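Local coordinates for acyl-CoA dehydrogenase (Mycobacterium thermoresistibile, PDB 3PFD), which probably catalyses the oxidation of 2,3-saturated acyl-CoA to 2,3-dehydroacyl-CoA, using the flavin adenine dinucleotide that it binds, at residues C[135-140]-C[168-173]; C[180-185]-C[194-199]; C[206-211]-C[221-226]. All blocks are in the same frame, centred on the assembly; numbering follows the deposited sequence.

Contact 1. Residues C[135-140]-C[168-173]; sequences SYALSE and CWITNG. With FDA (dihydroflavine-adenine dinucleotide), chain B.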
loop_
_atom_site.group_PDB
_atom_site.type_symbol
_atom_site.label_atom_id
_atom_site.label_comp_id
_atom_site.label_asym_id
_atom_site.label_seq_id
_atom_site.Cartn_x
_atom_site.Cartn_y
_atom_site.Cartn_z
ATOM N N SER C 135 5.892 -28.392 23.313
ATOM C CA SER C 135 5.240 -27.081 23.245
ATOM C C SER C 135 6.042 -26.015 24.015
ATOM O O SER C 135 6.936 -26.333 24.814
ATOM C CB SER C 135 3.808 -27.168 23.793
ATOM O OG SER C 135 3.000 -28.009 22.967
ATOM N N TYR C 136 5.689 -24.760 23.784
ATOM C CA TYR C 136 6.341 -23.606 24.388
ATOM C C TYR C 136 5.274 -22.824 25.149
ATOM O O TYR C 136 4.363 -22.275 24.552
ATOM C CB TYR C 136 6.959 -22.755 23.270
ATOM C CG TYR C 136 7.701 -21.504 23.703
ATOM C CD1 TYR C 136 8.950 -21.586 24.322
ATOM C CD2 TYR C 136 7.185 -20.236 23.435
ATOM C CE1 TYR C 136 9.651 -20.434 24.692
ATOM C CE2 TYR C 136 7.877 -19.077 23.808
ATOM C CZ TYR C 136 9.106 -19.192 24.435
ATOM O OH TYR C 136 9.792 -18.051 24.806
ATOM N N ALA C 137 5.391 -22.787 26.472
ATOM C CA ALA C 137 4.374 -22.185 27.321
ATOM C C ALA C 137 4.859 -20.894 28.004
ATOM O O ALA C 137 5.470 -20.921 29.091
ATOM C CB ALA C 137 3.884 -23.221 28.342
ATOM N N LEU C 138 4.581 -19.759 27.361
ATOM C CA LEU C 138 5.043 -18.469 27.849
ATOM C C LEU C 138 3.870 -17.546 28.199
ATOM O O LEU C 138 3.816 -17.001 29.311
ATOM C CB LEU C 138 5.957 -17.788 26.811
ATOM C CG LEU C 138 6.424 -16.352 27.124
ATOM C CD1 LEU C 138 7.619 -16.367 28.046
ATOM C CD2 LEU C 138 6.782 -15.600 25.832
ATOM N N SER C 139 2.950 -17.375 27.245
ATOM C CA SER C 139 1.851 -16.404 27.337
ATOM C C SER C 139 0.832 -16.679 28.456
ATOM O O SER C 139 0.576 -17.829 28.818
ATOM C CB SER C 139 1.094 -16.329 26.001
ATOM O OG SER C 139 1.941 -16.036 24.888
ATOM N N GLU C 140 0.223 -15.605 28.964
ATOM C CA GLU C 140 -0.887 -15.691 29.925
ATOM C C GLU C 140 -1.925 -14.695 29.468
ATOM O O GLU C 140 -1.654 -13.890 28.565
ATOM C CB GLU C 140 -0.433 -15.409 31.377
ATOM C CG GLU C 140 0.625 -16.369 31.830
ATOM C CD GLU C 140 1.155 -16.102 33.216
ATOM O OE1 GLU C 140 0.611 -15.218 33.906
ATOM O OE2 GLU C 140 2.119 -16.794 33.614
ATOM N N CYS C 168 -1.879 -19.676 28.598
ATOM C CA CYS C 168 -2.867 -19.756 27.526
ATOM C C CYS C 168 -2.233 -19.521 26.182
ATOM O O CYS C 168 -1.085 -19.061 26.098
ATOM C CB CYS C 168 -4.027 -18.778 27.750
ATOM S SG CYS C 168 -3.570 -17.079 27.655
ATOM N N TRP C 169 -3.005 -19.817 25.137
ATOM C CA TRP C 169 -2.561 -19.752 23.748
ATOM C C TRP C 169 -1.536 -20.819 23.370
ATOM O O TRP C 169 -0.778 -20.622 22.406
ATOM C CB TRP C 169 -1.975 -18.368 23.381
ATOM C CG TRP C 169 -2.831 -17.153 23.689
ATOM C CD1 TRP C 169 -2.492 -16.093 24.501
ATOM C CD2 TRP C 169 -4.120 -16.845 23.150
ATOM N NE1 TRP C 169 -3.503 -15.152 24.503
ATOM C CE2 TRP C 169 -4.518 -15.597 23.697
ATOM C CE3 TRP C 169 -4.995 -17.512 22.278
ATOM C CZ2 TRP C 169 -5.749 -14.994 23.382
ATOM C CZ3 TRP C 169 -6.216 -16.903 21.952
ATOM C CH2 TRP C 169 -6.579 -15.664 22.514
ATOM N N ILE C 170 -1.529 -21.953 24.068
ATOM C CA ILE C 170 -0.438 -22.922 23.907
ATOM C C ILE C 170 -0.703 -23.863 22.737
ATOM O O ILE C 170 -1.566 -24.745 22.793
ATOM C CB ILE C 170 -0.124 -23.705 25.227
ATOM C CG1 ILE C 170 0.161 -22.744 26.398
ATOM C CG2 ILE C 170 1.019 -24.738 25.013
ATOM C CD1 ILE C 170 1.126 -21.531 26.067
ATOM N N THR C 171 0.058 -23.659 21.669
ATOM C CA THR C 171 -0.062 -24.445 20.443
ATOM C C THR C 171 0.336 -25.887 20.755
ATOM O O THR C 171 1.347 -26.115 21.421
ATOM C CB THR C 171 0.877 -23.876 19.378
ATOM O OG1 THR C 171 0.429 -22.578 19.019
ATOM C CG2 THR C 171 0.922 -24.735 18.138
ATOM N N ASN C 172 -0.457 -26.834 20.248
ATOM C CA ASN C 172 -0.261 -28.291 20.447
ATOM C C ASN C 172 -0.457 -28.766 21.891
ATOM O O ASN C 172 -0.160 -29.922 22.219
ATOM C CB ASN C 172 1.036 -28.825 19.793
ATOM C CG ASN C 172 1.055 -28.629 18.235
ATOM O OD1 ASN C 172 -0.001 -28.592 17.570
ATOM N ND2 ASN C 172 2.265 -28.474 17.669
ATOM N N GLY C 173 -0.984 -27.872 22.733
ATOM C CA GLY C 173 -1.428 -28.232 24.083
ATOM C C GLY C 173 -2.290 -29.483 24.013
ATOM O O GLY C 173 -3.146 -29.609 23.132
HETATM P PA FDA B . -1.655 -7.909 23.150
HETATM O O1A FDA B . -0.237 -7.910 23.652
HETATM O O2A FDA B . -2.794 -7.514 24.057
HETATM O O5B FDA B . -1.685 -6.967 21.842
HETATM C C5B FDA B . -2.864 -6.287 21.396
HETATM C C4B FDA B . -2.474 -5.278 20.306
HETATM O O4B FDA B . -1.661 -4.237 20.858
HETATM C C3B FDA B . -1.636 -5.924 19.201
HETATM O O3B FDA B . -1.956 -5.264 17.969
HETATM C C2B FDA B . -0.210 -5.578 19.594
HETATM O O2B FDA B . 0.683 -5.543 18.477
HETATM C C1B FDA B . -0.401 -4.204 20.196
HETATM N N9A FDA B . 0.702 -3.818 21.099
HETATM C C8A FDA B . 0.976 -4.351 22.303
HETATM N N7A FDA B . 2.056 -3.724 22.833
HETATM C C5A FDA B . 2.470 -2.787 21.944
HETATM C C6A FDA B . 3.523 -1.858 21.941
HETATM N N6A FDA B . 4.390 -1.790 22.998
HETATM N N1A FDA B . 3.666 -1.031 20.870
HETATM C C2A FDA B . 2.806 -1.125 19.831
HETATM N N3A FDA B . 1.778 -2.003 19.801
HETATM C C4A FDA B . 1.598 -2.852 20.845
HETATM N N1 FDA B . 2.069 -18.115 23.192
HETATM C C2 FDA B . 2.734 -19.125 23.832
HETATM O O2 FDA B . 3.267 -18.949 24.960
HETATM N N3 FDA B . 2.822 -20.343 23.255
HETATM C C4 FDA B . 2.263 -20.579 22.046
HETATM O O4 FDA B . 2.371 -21.726 21.581
HETATM C C4X FDA B . 1.591 -19.554 21.350
HETATM N N5 FDA B . 0.928 -19.795 20.201
HETATM C C5X FDA B . -0.119 -19.033 19.840
HETATM C C6 FDA B . -1.115 -19.526 18.985
HETATM C C7 FDA B . -2.241 -18.736 18.687
HETATM C C7M FDA B . -3.314 -19.261 17.757
HETATM C C8 FDA B . -2.355 -17.453 19.203
HETATM C C8M FDA B . -3.549 -16.570 18.888
HETATM C C9 FDA B . -1.367 -16.965 20.037
HETATM C C9A FDA B . -0.259 -17.752 20.369
HETATM N N10 FDA B . 0.608 -17.345 21.406
HETATM C C10 FDA B . 1.500 -18.306 21.955
HETATM C "C1'" FDA B . 0.415 -16.050 22.060
HETATM C "C2'" FDA B . 0.935 -14.889 21.201
HETATM O "O2'" FDA B . 2.378 -14.823 21.148
HETATM C "C3'" FDA B . 0.302 -13.615 21.718
HETATM O "O3'" FDA B . -1.070 -13.578 21.251
HETATM C "C4'" FDA B . 1.054 -12.356 21.247
HETATM O "O4'" FDA B . 2.318 -12.256 21.908
HETATM C "C5'" FDA B . 0.267 -11.080 21.518
HETATM O "O5'" FDA B . -0.222 -11.095 22.865
HETATM P P FDA B . -1.781 -10.793 23.127
HETATM O O1P FDA B . -2.581 -11.772 22.305
HETATM O O2P FDA B . -2.009 -10.703 24.618
HETATM O O3P FDA B . -2.000 -9.348 22.448
HETATM O O HOH W 1 3.495 -24.298 22.247
HETATM O O HOH W 2 -2.753 -12.947 26.078
#

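Contact 2. Residues C[180-185]-C[194-199]; sequences TVMAVT and ISAFMV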
loop_
_atom_site.group_PDB
_atom_site.type_symbol
_atom_site.label_atom_id
_atom_site.label_comp_id
_atom_site.label_asym_id
_atom_site.label_seq_id
_atom_site.Cartn_x
_atom_site.Cartn_y
_atom_site.Cartn_z
ATOM N N THR C 180 8.114 -26.413 27.573
ATOM C CA THR C 180 9.013 -25.404 28.127
ATOM C C THR C 180 8.143 -24.318 28.756
ATOM O O THR C 180 7.477 -23.552 28.047
ATOM C CB THR C 180 9.926 -24.835 27.023
ATOM O OG1 THR C 180 10.681 -25.904 26.445
ATOM C CG2 THR C 180 10.875 -23.753 27.538
ATOM N N VAL C 181 8.128 -24.271 30.085
ATOM C CA VAL C 181 7.280 -23.322 30.812
ATOM C C VAL C 181 8.120 -22.234 31.487
ATOM O O VAL C 181 9.127 -22.533 32.159
ATOM C CB VAL C 181 6.414 -24.046 31.883
ATOM C CG1 VAL C 181 5.447 -23.070 32.542
ATOM C CG2 VAL C 181 5.651 -25.232 31.284
ATOM N N MET C 182 7.733 -20.968 31.306
ATOM C CA MET C 182 8.365 -19.907 32.099
ATOM C C MET C 182 7.489 -19.530 33.260
ATOM O O MET C 182 6.268 -19.439 33.121
ATOM C CB MET C 182 8.691 -18.627 31.324
ATOM C CG MET C 182 8.871 -18.716 29.855
ATOM S SD MET C 182 10.186 -19.778 29.264
ATOM C CE MET C 182 9.195 -20.922 28.353
ATOM N N ALA C 183 8.127 -19.284 34.400
ATOM C CA ALA C 183 7.434 -18.894 35.605
ATOM C C ALA C 183 8.347 -18.006 36.441
ATOM O O ALA C 183 9.566 -18.046 36.290
ATOM C CB ALA C 183 6.996 -20.123 36.384
ATOM N N VAL C 184 7.741 -17.179 37.281
ATOM C CA VAL C 184 8.441 -16.271 38.168
ATOM C C VAL C 184 9.091 -17.047 39.310
ATOM O O VAL C 184 8.434 -17.836 40.001
ATOM C CB VAL C 184 7.468 -15.231 38.726
ATOM C CG1 VAL C 184 8.178 -14.225 39.631
ATOM C CG2 VAL C 184 6.766 -14.506 37.568
ATOM N N THR C 185 10.393 -16.872 39.470
ATOM C CA THR C 185 11.067 -17.378 40.667
ATOM C C THR C 185 11.281 -16.250 41.680
ATOM O O THR C 185 11.415 -16.501 42.865
ATOM C CB THR C 185 12.382 -18.104 40.339
ATOM O OG1 THR C 185 13.135 -17.349 39.371
ATOM C CG2 THR C 185 12.064 -19.496 39.777
ATOM N N ILE C 194 12.594 -14.256 36.207
ATOM C CA ILE C 194 11.879 -15.322 35.481
ATOM C C ILE C 194 12.787 -16.522 35.267
ATOM O O ILE C 194 13.948 -16.362 34.919
ATOM C CB ILE C 194 11.355 -14.856 34.078
ATOM C CG1 ILE C 194 10.537 -13.562 34.177
ATOM C CG2 ILE C 194 10.592 -15.986 33.342
ATOM C CD1 ILE C 194 9.150 -13.717 34.615
ATOM N N SER C 195 12.248 -17.720 35.442
ATOM C CA SER C 195 12.992 -18.916 35.085
ATOM C C SER C 195 12.243 -19.798 34.079
ATOM O O SER C 195 11.048 -19.618 33.836
ATOM C CB SER C 195 13.403 -19.702 36.338
ATOM O OG SER C 195 14.131 -18.863 37.210
ATOM N N ALA C 196 12.966 -20.747 33.496
ATOM C CA ALA C 196 12.398 -21.656 32.499
ATOM C C ALA C 196 12.607 -23.113 32.921
ATOM O O ALA C 196 13.697 -23.478 33.384
ATOM C CB ALA C 196 13.009 -21.383 31.132
ATOM N N PHE C 197 11.556 -23.927 32.754
ATOM C CA PHE C 197 11.539 -25.323 33.194
ATOM C C PHE C 197 10.958 -26.265 32.146
ATOM O O PHE C 197 10.045 -25.898 31.380
ATOM C CB PHE C 197 10.694 -25.484 34.463
ATOM C CG PHE C 197 11.043 -24.523 35.562
ATOM C CD1 PHE C 197 11.946 -24.889 36.565
ATOM C CD2 PHE C 197 10.461 -23.249 35.606
ATOM C CE1 PHE C 197 12.263 -23.994 37.603
ATOM C CE2 PHE C 197 10.785 -22.337 36.624
ATOM C CZ PHE C 197 11.681 -22.704 37.621
ATOM N N MET C 198 11.468 -27.495 32.128
ATOM C CA MET C 198 10.876 -28.548 31.298
ATOM C C MET C 198 9.861 -29.307 32.125
ATOM O O MET C 198 10.201 -29.898 33.162
ATOM C CB MET C 198 11.932 -29.518 30.763
ATOM C CG MET C 198 12.935 -28.911 29.797
ATOM S SD MET C 198 12.244 -27.971 28.415
ATOM C CE MET C 198 11.172 -29.173 27.595
ATOM N N VAL C 199 8.611 -29.264 31.667
ATOM C CA VAL C 199 7.509 -29.937 32.320
ATOM C C VAL C 199 7.008 -31.061 31.406
ATOM O O VAL C 199 6.895 -30.882 30.184
ATOM C CB VAL C 199 6.348 -28.943 32.664
ATOM C CG1 VAL C 199 5.135 -29.692 33.243
ATOM C CG2 VAL C 199 6.815 -27.825 33.649
#

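Contact 3. Residues C[206-211]-C[221-226]; sequences FTVGPK and PTTELY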
loop_
_atom_site.group_PDB
_atom_site.type_symbol
_atom_site.label_atom_id
_atom_site.label_comp_id
_atom_site.label_asym_id
_atom_site.label_seq_id
_atom_site.Cartn_x
_atom_site.Cartn_y
_atom_site.Cartn_z
ATOM N N PHE C 206 -0.318 -30.953 36.787
ATOM C CA PHE C 206 -0.265 -30.274 35.501
ATOM C C PHE C 206 -1.420 -30.776 34.640
ATOM O O PHE C 206 -1.518 -31.982 34.397
ATOM C CB PHE C 206 1.081 -30.511 34.818
ATOM C CG PHE C 206 1.105 -30.147 33.361
ATOM C CD1 PHE C 206 0.947 -28.825 32.946
ATOM C CD2 PHE C 206 1.287 -31.119 32.402
ATOM C CE1 PHE C 206 0.981 -28.485 31.594
ATOM C CE2 PHE C 206 1.309 -30.794 31.055
ATOM C CZ PHE C 206 1.170 -29.458 30.648
ATOM N N THR C 207 -2.300 -29.863 34.212
ATOM C CA THR C 207 -3.429 -30.227 33.338
ATOM C C THR C 207 -3.602 -29.304 32.126
ATOM O O THR C 207 -3.099 -28.187 32.104
ATOM C CB THR C 207 -4.786 -30.340 34.092
ATOM O OG1 THR C 207 -5.019 -29.150 34.857
ATOM C CG2 THR C 207 -4.820 -31.599 35.003
ATOM N N VAL C 208 -4.328 -29.809 31.133
ATOM C CA VAL C 208 -4.608 -29.110 29.888
ATOM C C VAL C 208 -6.058 -28.612 29.918
ATOM O O VAL C 208 -6.972 -29.375 30.209
ATOM C CB VAL C 208 -4.357 -30.039 28.659
ATOM C CG1 VAL C 208 -4.785 -29.367 27.348
ATOM C CG2 VAL C 208 -2.882 -30.479 28.601
ATOM N N GLY C 209 -6.257 -27.329 29.621
ATOM C CA GLY C 209 -7.608 -26.750 29.533
ATOM C C GLY C 209 -8.191 -26.833 28.133
ATOM O O GLY C 209 -7.582 -27.448 27.254
ATOM N N PRO C 210 -9.362 -26.199 27.918
ATOM C CA PRO C 210 -10.101 -26.168 26.645
ATOM C C PRO C 210 -9.354 -25.456 25.500
ATOM O O PRO C 210 -8.482 -24.619 25.732
ATOM C CB PRO C 210 -11.392 -25.396 26.974
ATOM C CG PRO C 210 -11.265 -24.947 28.392
ATOM C CD PRO C 210 -9.938 -25.302 28.935
ATOM N N LYS C 211 -9.712 -25.823 24.280
ATOM C CA LYS C 211 -9.098 -25.306 23.064
ATOM C C LYS C 211 -9.805 -24.039 22.605
ATOM O O LYS C 211 -11.012 -23.929 22.768
ATOM C CB LYS C 211 -9.219 -26.362 21.977
ATOM C CG LYS C 211 -8.347 -27.606 22.177
ATOM C CD LYS C 211 -8.657 -28.686 21.135
ATOM C CE LYS C 211 -9.967 -29.396 21.426
ATOM N NZ LYS C 211 -10.321 -30.385 20.362
ATOM N N PRO C 221 -4.384 -27.515 18.050
ATOM C CA PRO C 221 -4.964 -27.268 19.381
ATOM C C PRO C 221 -4.267 -26.078 20.053
ATOM O O PRO C 221 -3.023 -26.013 20.091
ATOM C CB PRO C 221 -4.688 -28.565 20.166
ATOM C CG PRO C 221 -4.005 -29.527 19.195
ATOM C CD PRO C 221 -3.558 -28.734 17.992
ATOM N N THR C 222 -5.071 -25.150 20.561
ATOM C CA THR C 222 -4.588 -23.929 21.204
ATOM C C THR C 222 -5.280 -23.868 22.567
ATOM O O THR C 222 -6.476 -23.529 22.660
ATOM C CB THR C 222 -4.920 -22.680 20.351
ATOM O OG1 THR C 222 -4.546 -22.909 18.981
ATOM C CG2 THR C 222 -4.202 -21.426 20.884
ATOM N N THR C 223 -4.530 -24.222 23.613
ATOM C CA THR C 223 -5.117 -24.516 24.924
ATOM C C THR C 223 -4.591 -23.684 26.083
ATOM O O THR C 223 -3.479 -23.161 26.044
ATOM C CB THR C 223 -4.936 -26.021 25.325
ATOM O OG1 THR C 223 -3.569 -26.285 25.673
ATOM C CG2 THR C 223 -5.354 -26.938 24.187
ATOM N N GLU C 224 -5.418 -23.571 27.115
ATOM C CA GLU C 224 -4.946 -23.165 28.419
ATOM C C GLU C 224 -4.181 -24.328 29.084
ATOM O O GLU C 224 -4.336 -25.486 28.696
ATOM C CB GLU C 224 -6.116 -22.690 29.293
ATOM C CG GLU C 224 -6.795 -21.395 28.826
ATOM C CD GLU C 224 -8.109 -21.082 29.578
ATOM O OE1 GLU C 224 -8.503 -21.822 30.523
ATOM O OE2 GLU C 224 -8.751 -20.076 29.223
ATOM N N LEU C 225 -3.336 -24.007 30.062
ATOM C CA LEU C 225 -2.624 -25.018 30.844
ATOM C C LEU C 225 -2.719 -24.650 32.307
ATOM O O LEU C 225 -2.608 -23.484 32.636
ATOM C CB LEU C 225 -1.145 -25.081 30.459
ATOM C CG LEU C 225 -0.709 -25.451 29.039
ATOM C CD1 LEU C 225 0.819 -25.380 28.997
ATOM C CD2 LEU C 225 -1.239 -26.818 28.562
ATOM N N TYR C 226 -2.918 -25.636 33.185
ATOM C CA TYR C 226 -2.991 -25.342 34.621
ATOM C C TYR C 226 -1.890 -26.046 35.409
ATOM O O TYR C 226 -1.591 -27.209 35.180
ATOM C CB TYR C 226 -4.389 -25.632 35.214
ATOM C CG TYR C 226 -5.537 -25.204 34.305
ATOM C CD1 TYR C 226 -5.806 -23.850 34.056
ATOM C CD2 TYR C 226 -6.331 -26.163 33.677
ATOM C CE1 TYR C 226 -6.834 -23.465 33.202
ATOM C CE2 TYR C 226 -7.370 -25.794 32.828
ATOM C CZ TYR C 226 -7.612 -24.446 32.592
ATOM O OH TYR C 226 -8.640 -24.107 31.737
HETATM O O HOH W 3 -3.529 -28.829 37.204
#

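Contact 1. Residues C[135-140]-C[168-173]
C168 and S139 tie the two segments by a nearly straight bond, C168 N to S139 O at 3.1 Å, the donor standing above the carbonyl plane. Elsewhere strands 135-137 and 168-171, antiparallel at 163°, keep their axes 6.4 Å apart; I170 fills the interval, its CD1 3.5 Å from A137 CA and its CG2 against S135 CB. The reduced flavin lies along this seam, its pyrimidine edge gripped by both segments. Y136 O accepts from flavin N3 at 2.8 Å. Flavin O2 accepts from L138 N and also from S139 N, which should draw electron density toward that carbonyl. S139 OG, set beside its own backbone N and anti to the carbonyl carbon (chi1 -55°), accepts a hydrogen bond from flavin N1 at 2.7 Å. From the other strand T171 N donates to O4, and T171 OG1 accepts one from flavin N5 at 3.1 Å by a more bent path (137°). The W169 side chain packs against the flavin at N10 and the dimethylbenzene side; S139 CB lies at the edge of the W169 indole, 3.9 Å from W169 CD1. Around this middle-domain part of the flavin site, strand 178-184 pairs with 135-137, strand 222-233 flanks 168-171, and helix 95-114 packs on Y136 and T171.

Contact 2. Residues C[180-185]-C[194-199]
M182 and A196 face each other as a non-hydrogen-bonded pair in an antiparallel beta hairpin of the middle domain, strands 180-184 and 194-199. On its two sides the hydrogen-bonded pairs V181-F197 and A183-S195 each contribute two backbone bonds, among them V181 N to F197 O at 2.8 Å. Followed outward, the M182 side chain first sets CB against I194 CG2, 3.8 Å away. CG continues to L138, and SD, carried round by bends at chi2 (-60°) and chi3, rests 3.7 Å from A196 CB; the terminal CE reaches Y136. The same face carries V184 CG2 against I194 CD1 and M198 SD, 3.3 Å from T180 OG1, a hydroxyl that is hydrogen-bonded to G107 O. On the other face V181 CG2 packs on V199 CG2 at 3.7 Å, while the F197 ring, which meets W161 edge-to-face, receives T185 CG2 in the plane of its edge at CZ. Strand 135-137 joins the hairpin beside 180-184, and strand 237-238 lies beyond 194-199. Where the hairpin strands approach their connection, T185 OG1 and S195 OG share a hydrogen bond of 2.8 Å, and S195 OG also bonds G242 N.

Contact 3. Residues C[206-211]-C[221-226]
Y226 lays its ring across the strand opposite: CE2 comes to 3.4 Å from G209 CA, T207 OG1 lies in the ring plane at the CD2 edge, and P210 CD meets the hydroxyl end, the pyrrolidine and phenol crossing at about a right angle. With no side chain on G209, the phenol comes in close to its CA. Behind, on the other face, V208 and L225 run side by side with CG2 and CD2 4.0 Å apart, and the F206 ring offers its edge to L225 CD1. These side chains hang on an antiparallel hairpin in which T207 and Y226 exchange two backbone bonds. G209 N then donates to E224 O at 2.8 Å from well above the carbonyl plane, and a beta bulge between V208 and K211 shifts the register by one. Strand 206-211 is outermost in the middle domain's antiparallel sheet; 222-233 pairs on its other side with 160-171, and T222 touches the flavin. Further out, Y226 OH donates to E224 OE1 at 2.6 Å, and the glutamate, extended beyond CG, forms a salt bridge through OE2 with R141. The carboxylate thus joins arginine to phenol; R141 would favour the charged form of the E224 carboxylate, and the short bond would hold the ring against the glycine.

The three contacts follow one another along the chain, all within the middle domain, and none encloses another. Contact 1 lies between the other two: its centre is about 12 Å from that of contact 2 and about 8 Å from that of contact 3, whereas the centres of contacts 2 and 3 are about 17 Å apart. Segment 135-140 extends the mixed sheet of the 180-185/194-199 hairpin, probably through A137 N to T180 O, and segment 168-173 belongs to the antiparallel sheet of the 206-211/221-226 hairpin, probably bonded through N172 N to P221 O. The flavin therefore sits where the two sheets of the domain meet, with T222 of contact 3 reaching it too.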